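Local coordinates for plasmin and fibronectin-binding protein A (PDB 4MR0) that acts as a fibronectin-dependent adhesin and invasin on the pneumococcal surface, binding human fibronectin, plasmin, plasminogen and serum albumin, at residues Asn182-Asn185 and Pro190-Val193; Phe261-Gln266 and Ser339-Glu344. All blocks are in the same frame, centred on the assembly; numbering follows the deposited sequence.

Contact 1. Residues Asn182-Asn185 and Pro190-Val193; sequences NGIN and PSIV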
# COMPACT_ATOMS: atom_id res chain seq x y z
N ASN A 182 7.11 -2.04 -20.98
CA ASN A 182 7.22 -3.43 -20.59
C ASN A 182 6.79 -4.40 -21.69
O ASN A 182 5.60 -4.52 -22.02
CB ASN A 182 6.39 -3.70 -19.34
CG ASN A 182 6.45 -5.16 -18.93
OD1 ASN A 182 7.40 -5.87 -19.27
ND2 ASN A 182 5.44 -5.61 -18.18
N GLY A 183 7.77 -5.10 -22.26
CA GLY A 183 7.49 -6.07 -23.31
C GLY A 183 7.79 -7.49 -22.87
O GLY A 183 7.94 -8.39 -23.69
N ILE A 184 7.89 -7.69 -21.56
CA ILE A 184 8.18 -9.01 -21.00
C ILE A 184 6.91 -9.86 -21.04
O ILE A 184 6.00 -9.69 -20.21
CB ILE A 184 8.69 -8.87 -19.55
CG1 ILE A 184 9.80 -7.83 -19.50
CG2 ILE A 184 9.23 -10.21 -19.05
CD1 ILE A 184 10.18 -7.38 -18.09
N ASN A 185 6.85 -10.76 -22.01
CA ASN A 185 5.69 -11.63 -22.19
C ASN A 185 6.16 -13.08 -22.24
O ASN A 185 6.22 -13.70 -23.31
CB ASN A 185 4.98 -11.23 -23.50
CG ASN A 185 3.77 -12.10 -23.80
OD1 ASN A 185 2.90 -12.29 -22.96
ND2 ASN A 185 3.72 -12.62 -25.03
N PRO A 190 7.77 -14.00 -14.35
CA PRO A 190 7.31 -12.67 -13.94
C PRO A 190 7.44 -11.64 -15.06
O PRO A 190 8.24 -11.80 -15.98
CB PRO A 190 8.20 -12.35 -12.74
CG PRO A 190 9.46 -13.14 -13.01
CD PRO A 190 8.92 -14.45 -13.54
N SER A 191 6.62 -10.60 -14.98
CA SER A 191 6.64 -9.53 -15.97
C SER A 191 6.85 -8.24 -15.18
O SER A 191 5.98 -7.38 -15.11
CB SER A 191 5.32 -9.48 -16.75
OG SER A 191 5.36 -8.50 -17.78
N ILE A 192 8.03 -8.14 -14.57
CA ILE A 192 8.42 -6.99 -13.77
C ILE A 192 9.67 -6.43 -14.45
O ILE A 192 10.63 -7.16 -14.68
CB ILE A 192 8.74 -7.44 -12.33
CG1 ILE A 192 7.49 -8.09 -11.72
CG2 ILE A 192 9.22 -6.25 -11.49
CD1 ILE A 192 7.71 -8.73 -10.34
N VAL A 193 9.63 -5.14 -14.77
CA VAL A 193 10.72 -4.48 -15.49
C VAL A 193 12.11 -4.41 -14.84
O VAL A 193 13.11 -4.73 -15.49
CB VAL A 193 10.30 -3.05 -15.89
CG1 VAL A 193 11.37 -2.42 -16.77
CG2 VAL A 193 8.98 -3.09 -16.63
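The hydroxyl of Ser191 sits between a side-chain amide and a backbone carbonyl, a compact example of how one serine can join two parts of a turn in a parallel beta-helix. Asn182 ND2 donates to Ser191 OG at 2.9 Å, with the oxygen lying in the amide plane and an almost straight N-H...O angle of 164°. The hydroxyl in turn donates to Ile184 O, 2.8 Å from Ser191 OG, along an in-plane lone pair. Van der Waals contacts flank this pair of bonds. Val193 CG2 slides past Asn182 CB at 3.8 Å, while the two branches of Ile184 divide: CG2 lies against Pro190 O, and CD1 reaches Ile192 O at 3.4 Å. That carbonyl oxygen is buried without a polar partner.

Asn182 is itself held from behind. Its CG is anti to the backbone N (chi1 178°), and OD1 accepts from Ile184 N at 3.0 Å to form an Asx turn, the donor standing well above the carbonyl plane. Its ND2 also bonds to Met223 O in the next coil, and Ser191 pairs through its backbone with Gly244 of strand 243-252. With both amide ends engaged, the rotation of the Asn182 side chain is fixed, and the serine hydroxyl serves as acceptor and donor at once, carrying a directional chain of bonds across the buried turn.

Contact 2. Residues Phe261-Gln266 and Ser339-Glu344; sequences FKDSYQ and SDKSGE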
# COMPACT_ATOMS: atom_id res chain seq x y z
N PHE A 261 3.84 5.57 -13.06
CA PHE A 261 3.65 4.13 -13.29
C PHE A 261 2.27 3.90 -13.88
O PHE A 261 1.26 4.27 -13.29
CB PHE A 261 3.74 3.37 -11.97
CG PHE A 261 5.05 3.53 -11.26
CD1 PHE A 261 5.30 4.66 -10.48
CD2 PHE A 261 6.02 2.54 -11.35
CE1 PHE A 261 6.50 4.79 -9.80
CE2 PHE A 261 7.23 2.66 -10.68
CZ PHE A 261 7.46 3.79 -9.89
N LYS A 262 2.22 3.24 -15.04
CA LYS A 262 0.94 3.01 -15.70
C LYS A 262 0.54 1.57 -15.97
O LYS A 262 1.35 0.73 -16.35
CB LYS A 262 0.91 3.73 -17.05
CG LYS A 262 1.09 5.23 -17.02
CD LYS A 262 0.96 5.78 -18.43
CE LYS A 262 1.13 7.29 -18.47
NZ LYS A 262 0.93 7.81 -19.86
N ASP A 263 -0.75 1.33 -15.80
CA ASP A 263 -1.39 0.06 -16.11
C ASP A 263 -0.75 -1.26 -15.71
O ASP A 263 -0.29 -2.03 -16.55
CB ASP A 263 -1.67 0.04 -17.62
CG ASP A 263 -2.35 1.31 -18.09
OD1 ASP A 263 -3.39 1.66 -17.50
OD2 ASP A 263 -1.85 1.96 -19.03
N SER A 264 -0.76 -1.53 -14.41
CA SER A 264 -0.23 -2.77 -13.89
C SER A 264 -1.27 -3.85 -14.22
O SER A 264 -2.47 -3.61 -14.10
CB SER A 264 -0.08 -2.65 -12.37
OG SER A 264 0.17 -3.91 -11.79
N TYR A 265 -0.82 -5.02 -14.67
CA TYR A 265 -1.77 -6.10 -14.95
C TYR A 265 -1.91 -6.87 -13.65
O TYR A 265 -1.05 -7.69 -13.31
CB TYR A 265 -1.24 -7.03 -16.04
CG TYR A 265 -2.15 -8.21 -16.33
CD1 TYR A 265 -3.48 -8.00 -16.73
CD2 TYR A 265 -1.70 -9.52 -16.21
CE1 TYR A 265 -4.33 -9.07 -17.00
CE2 TYR A 265 -2.54 -10.61 -16.49
CZ TYR A 265 -3.85 -10.37 -16.88
OH TYR A 265 -4.70 -11.42 -17.15
N GLN A 266 -3.01 -6.61 -12.94
CA GLN A 266 -3.30 -7.23 -11.65
C GLN A 266 -2.04 -7.56 -10.87
O GLN A 266 -1.84 -8.69 -10.43
CB GLN A 266 -4.15 -8.50 -11.85
CG GLN A 266 -3.52 -9.59 -12.71
CD GLN A 266 -4.44 -10.78 -12.90
OE1 GLN A 266 -4.08 -11.78 -13.52
NE2 GLN A 266 -5.65 -10.68 -12.36
N SER A 339 -5.93 5.24 -14.83
CA SER A 339 -5.34 5.77 -16.05
C SER A 339 -6.46 5.77 -17.08
O SER A 339 -7.59 5.40 -16.78
CB SER A 339 -4.22 4.86 -16.56
OG SER A 339 -4.77 3.67 -17.11
N ASP A 340 -6.14 6.18 -18.31
CA ASP A 340 -7.14 6.19 -19.37
C ASP A 340 -7.33 4.79 -19.94
O ASP A 340 -8.21 4.58 -20.77
CB ASP A 340 -6.71 7.12 -20.52
CG ASP A 340 -6.63 8.57 -20.10
OD1 ASP A 340 -7.50 9.01 -19.31
OD2 ASP A 340 -5.71 9.27 -20.56
N LYS A 341 -6.53 3.83 -19.49
CA LYS A 341 -6.63 2.46 -19.99
C LYS A 341 -7.11 1.42 -18.98
O LYS A 341 -7.63 0.37 -19.37
CB LYS A 341 -5.28 1.99 -20.54
CG LYS A 341 -4.74 2.79 -21.72
CD LYS A 341 -3.45 2.15 -22.22
CE LYS A 341 -2.77 2.97 -23.29
NZ LYS A 341 -1.51 2.30 -23.74
N SER A 342 -6.92 1.69 -17.69
CA SER A 342 -7.35 0.75 -16.66
C SER A 342 -7.88 1.49 -15.43
O SER A 342 -7.53 2.64 -15.18
CB SER A 342 -6.19 -0.18 -16.26
OG SER A 342 -5.07 0.55 -15.81
N GLY A 343 -8.74 0.81 -14.67
CA GLY A 343 -9.36 1.41 -13.50
C GLY A 343 -8.49 1.73 -12.30
O GLY A 343 -7.27 1.60 -12.31
N GLU A 344 -9.16 2.16 -11.23
CA GLU A 344 -8.49 2.53 -9.99
C GLU A 344 -7.77 1.36 -9.34
O GLU A 344 -8.19 0.21 -9.45
CB GLU A 344 -9.51 3.13 -9.01
CG GLU A 344 -10.28 4.33 -9.53
CD GLU A 344 -11.51 3.96 -10.37
OE1 GLU A 344 -11.75 2.75 -10.59
OE2 GLU A 344 -12.24 4.88 -10.79
O HOH W 1 -0.46 0.96 -20.98
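The carboxylate of Asp263 meets Ser339 and Ser342 at one oxygen, while the aliphatic chain of Lys341 runs along one side of its plane, beyond the oxygens. The two side chains, Asp263 and Lys341, cross at about a right angle, and the nearest approach is Lys341 CD to Asp263 OD2 at 3.6 Å. Of the two rings, that of Tyr265 has one face covered by its neighbour Gln266, whose CG lies over the ring centre, while Phe261 stacks with Phe285.

The setting is a right-handed parallel beta-helix of the pectate lyase-like kind, and the contact joins two of its PbH1 repeats: a corner of strand 260-265 in the first and the loop after strand 329-337 in the second. At the corner Asp263 adopts a left-handed backbone conformation (phi 45°), and its CG lies beside the backbone N, from where OD1 reaches the loop.

Two hydroxyls grip that oxygen. Ser339 OG donates to Asp263 OD1 over a very short 2.5 Å, and Ser342 OG donates to the anti lone pair of Asp263 OD1 at 2.6 Å. Ser339 is positioned by its own loop: its OG accepts from Lys341 N, making an ST turn, and from Ser342 N, making an ST motif. Three bonds therefore surround this one hydroxyl, and its proton is committed to the aspartate. Packing of Ser339 on Leu286 and of Ser342 on Ala289 places the loop against strand 278-289, between the two repeats.

The charges of Asp263 and Lys341 are not in direct contact, Asp263 OD2 and Lys341 NZ being 4.7 Å apart. A water bridges them instead, within hydrogen-bonding distance of Asp263 OD2 at 2.6 Å and accepting from Lys341 NZ at 3.2 Å.

Overall arrangement
Contacts 1 and 2 illustrate local and longer-range bonding in one beta-helix: the first ties a turn to residues a few positions further along the chain, the second joins two PbH1 repeats. Their centres are about 15 Å apart and their nearest atoms about 7 Å, without touching. Residues between them make the connection. Ser243 packs on Asn182 and Ser191 and hydrogen-bonds to Ser264 and Tyr265, while the backbone of Met223 bonds to the side chain of Asn182 and to the backbone of Lys262. The side chain of Pro190 is about 7 Å from a bound manganese ion, and that of Ser342 about 4 Å from one; neither side chain is close enough to coordinate the metal.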